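Local coordinates for protein glycosyl transferase (Staphylococcus aureus, PDB 5TZJ) that is a family 2 glycosyl transferase, modelled here with uridine-diphosphate-N-acetylglucosamine in a pocket of its N-terminal part, at residues R326-I336 and G341-D349. Residues are numbered along the deposited sequence; the frame is centred on the assembly and turned at random.
Sequences RFDIVDGKLNI and GEPYFEGID
Strands 333-336 and 344-348 run antiparallel, 164° between their directions, with Leu334 opposite Ile348 and Ile336 opposite Phe345 as hydrogen-bonded pairs. This hairpin completes a three-stranded antiparallel meander, and the one-residue slip between the pairs is a G1 beta bulge: Gly347, at positive phi, and Ile348 both face Leu334. Reciprocal bonds define each pair: Leu334 N to Ile348 O (2.9 Å, nearly straight) and its return, then Ile336 N to Phe345 O and back. At the bulge, Asn335 OD1 accepts from Gly347 N at 3.1 Å, its CG set beside the backbone N and opposite the carbonyl carbon (chi1 -62°). The Asn335 amide also stacks on the Glu346 carboxylate, their planes 4° apart. On the face bearing Leu334, Ile336 CD1 meets Ile348 CD1 at 3.7 Å, the two side chains crossing at about a right angle; Tyr319 of helix 309-321 packs against Ile348, while the Phe345 ring makes an edge-to-face contact with His302. On the other face, Tyr344 extends across the middle strand, with Asn335 O at its ring edge, and reaches strand 326-330: Tyr344 OH sits 3.7 Å from Arg326 CB, and one water bridges Tyr344 OH (2.9 Å) and Asp328 OD2 (2.6 Å, the water donating).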
# COMPACT_ATOMS: atom_id res chain seq x y z
N ARG A 326 7.72 0.77 -36.23
CA ARG A 326 9.14 0.79 -36.64
C ARG A 326 9.99 0.71 -35.39
O ARG A 326 9.58 1.16 -34.31
CB ARG A 326 9.56 2.06 -37.37
CG ARG A 326 8.73 2.37 -38.59
CD ARG A 326 9.58 2.58 -39.79
NE ARG A 326 8.81 3.03 -40.94
CZ ARG A 326 8.00 2.25 -41.66
NH1 ARG A 326 7.82 0.97 -41.33
NH2 ARG A 326 7.36 2.75 -42.71
N PHE A 327 11.18 0.15 -35.53
CA PHE A 327 12.10 0.27 -34.40
C PHE A 327 13.52 0.03 -34.88
O PHE A 327 13.77 -0.64 -35.89
CB PHE A 327 11.76 -0.71 -33.27
CG PHE A 327 11.98 -2.18 -33.63
CD1 PHE A 327 11.12 -2.83 -34.50
CD2 PHE A 327 13.04 -2.89 -33.11
CE1 PHE A 327 11.27 -4.15 -34.81
CE2 PHE A 327 13.23 -4.23 -33.45
CZ PHE A 327 12.35 -4.85 -34.31
N ASP A 328 14.42 0.62 -34.12
CA ASP A 328 15.86 0.46 -34.21
C ASP A 328 16.32 -0.34 -33.00
O ASP A 328 15.69 -0.29 -31.93
CB ASP A 328 16.56 1.83 -34.20
CG ASP A 328 16.19 2.70 -35.39
OD1 ASP A 328 16.28 3.94 -35.26
OD2 ASP A 328 15.79 2.15 -36.44
N ILE A 329 17.44 -1.03 -33.15
CA ILE A 329 18.13 -1.63 -32.02
C ILE A 329 19.42 -0.85 -31.81
O ILE A 329 20.29 -0.83 -32.70
CB ILE A 329 18.41 -3.13 -32.23
CG1 ILE A 329 17.09 -3.87 -32.56
CG2 ILE A 329 19.05 -3.74 -30.96
CD1 ILE A 329 17.33 -5.34 -33.05
N VAL A 330 19.54 -0.18 -30.67
CA VAL A 330 20.71 0.60 -30.32
C VAL A 330 21.17 0.18 -28.94
O VAL A 330 20.38 0.20 -27.98
CB VAL A 330 20.43 2.12 -30.35
CG1 VAL A 330 21.64 2.91 -29.78
CG2 VAL A 330 20.09 2.59 -31.73
N ASP A 331 22.46 -0.13 -28.82
CA ASP A 331 23.05 -0.55 -27.57
C ASP A 331 22.21 -1.65 -26.91
O ASP A 331 21.93 -1.61 -25.70
CB ASP A 331 23.20 0.66 -26.65
CG ASP A 331 23.98 0.35 -25.42
OD1 ASP A 331 24.77 -0.63 -25.48
OD2 ASP A 331 23.81 1.07 -24.40
N GLY A 332 21.78 -2.63 -27.70
CA GLY A 332 21.02 -3.76 -27.20
C GLY A 332 19.62 -3.45 -26.69
O GLY A 332 18.97 -4.34 -26.14
N LYS A 333 19.12 -2.22 -26.88
CA LYS A 333 17.77 -1.82 -26.47
C LYS A 333 16.98 -1.35 -27.69
O LYS A 333 17.52 -1.16 -28.79
CB LYS A 333 17.85 -0.72 -25.41
CG LYS A 333 18.64 -1.14 -24.19
CD LYS A 333 18.68 -0.02 -23.21
CE LYS A 333 19.83 -0.15 -22.25
NZ LYS A 333 20.11 1.22 -21.69
N LEU A 334 15.66 -1.17 -27.52
CA LEU A 334 14.81 -0.79 -28.65
C LEU A 334 14.48 0.70 -28.61
O LEU A 334 14.04 1.24 -27.59
CB LEU A 334 13.52 -1.60 -28.67
CG LEU A 334 13.66 -3.12 -28.72
CD1 LEU A 334 12.29 -3.71 -28.75
CD2 LEU A 334 14.49 -3.57 -29.93
N ASN A 335 14.58 1.35 -29.78
CA ASN A 335 14.08 2.69 -30.00
C ASN A 335 12.84 2.51 -30.89
O ASN A 335 12.95 2.17 -32.07
CB ASN A 335 15.13 3.61 -30.67
CG ASN A 335 16.38 3.82 -29.84
OD1 ASN A 335 16.44 3.51 -28.65
ND2 ASN A 335 17.39 4.39 -30.48
N ILE A 336 11.66 2.72 -30.32
CA ILE A 336 10.42 2.28 -30.94
C ILE A 336 9.56 3.48 -31.29
O ILE A 336 9.35 4.37 -30.44
CB ILE A 336 9.62 1.36 -30.01
CG1 ILE A 336 10.48 0.17 -29.61
CG2 ILE A 336 8.31 0.96 -30.69
CD1 ILE A 336 9.91 -0.54 -28.43
N GLY A 341 3.85 8.66 -37.79
CA GLY A 341 3.87 10.06 -37.38
C GLY A 341 4.08 10.31 -35.91
O GLY A 341 4.11 11.48 -35.49
N GLU A 342 4.24 9.29 -35.12
CA GLU A 342 4.35 9.47 -33.68
C GLU A 342 5.82 9.54 -33.28
O GLU A 342 6.69 9.17 -34.05
CB GLU A 342 3.67 8.29 -32.97
CG GLU A 342 2.17 8.36 -33.06
CD GLU A 342 1.62 9.58 -32.36
OE1 GLU A 342 0.90 10.37 -33.01
OE2 GLU A 342 1.91 9.75 -31.16
N PRO A 343 6.12 10.02 -32.06
CA PRO A 343 7.52 10.10 -31.63
C PRO A 343 8.16 8.71 -31.51
O PRO A 343 7.49 7.71 -31.26
CB PRO A 343 7.44 10.76 -30.24
CG PRO A 343 6.04 11.30 -30.11
CD PRO A 343 5.17 10.53 -31.05
N TYR A 344 9.51 8.67 -31.67
CA TYR A 344 10.26 7.50 -31.23
C TYR A 344 10.54 7.62 -29.74
O TYR A 344 10.84 8.70 -29.24
CB TYR A 344 11.60 7.37 -31.97
CG TYR A 344 11.57 6.76 -33.32
CD1 TYR A 344 11.10 7.47 -34.42
CD2 TYR A 344 12.11 5.49 -33.52
CE1 TYR A 344 11.13 6.90 -35.70
CE2 TYR A 344 12.14 4.94 -34.76
CZ TYR A 344 11.66 5.64 -35.86
OH TYR A 344 11.73 5.04 -37.10
N PHE A 345 10.42 6.50 -29.03
CA PHE A 345 10.80 6.41 -27.62
C PHE A 345 12.01 5.51 -27.47
O PHE A 345 11.96 4.34 -27.88
CB PHE A 345 9.63 5.83 -26.79
CG PHE A 345 8.44 6.69 -26.83
CD1 PHE A 345 8.29 7.70 -25.87
CD2 PHE A 345 7.51 6.58 -27.86
CE1 PHE A 345 7.18 8.55 -25.90
CE2 PHE A 345 6.38 7.45 -27.89
CZ PHE A 345 6.23 8.41 -26.91
N GLU A 346 13.05 6.00 -26.80
CA GLU A 346 14.38 5.38 -26.83
C GLU A 346 14.66 4.56 -25.58
O GLU A 346 14.08 4.81 -24.51
CB GLU A 346 15.46 6.46 -26.97
CG GLU A 346 15.25 7.36 -28.16
CD GLU A 346 16.56 7.96 -28.70
OE1 GLU A 346 17.53 8.14 -27.92
OE2 GLU A 346 16.59 8.21 -29.92
N GLY A 347 15.56 3.56 -25.73
CA GLY A 347 16.16 2.87 -24.58
C GLY A 347 15.31 1.76 -23.99
O GLY A 347 15.51 1.35 -22.83
N ILE A 348 14.37 1.23 -24.74
CA ILE A 348 13.37 0.34 -24.14
C ILE A 348 13.92 -1.07 -24.01
O ILE A 348 14.44 -1.67 -24.98
CB ILE A 348 12.09 0.37 -24.97
CG1 ILE A 348 11.40 1.73 -24.76
CG2 ILE A 348 11.22 -0.85 -24.63
CD1 ILE A 348 10.34 2.05 -25.77
N ASP A 349 13.82 -1.61 -22.79
CA ASP A 349 14.29 -2.95 -22.46
C ASP A 349 13.42 -3.44 -21.27
O ASP A 349 12.48 -2.69 -20.84
CB ASP A 349 15.76 -2.90 -22.09
CG ASP A 349 16.05 -1.92 -20.97
OD1 ASP A 349 15.09 -1.37 -20.38
OD2 ASP A 349 17.23 -1.69 -20.65
O HOH W 1 13.39 2.72 -37.32
O HOH W 2 17.44 2.59 -21.28
O HOH W 3 19.62 5.83 -29.00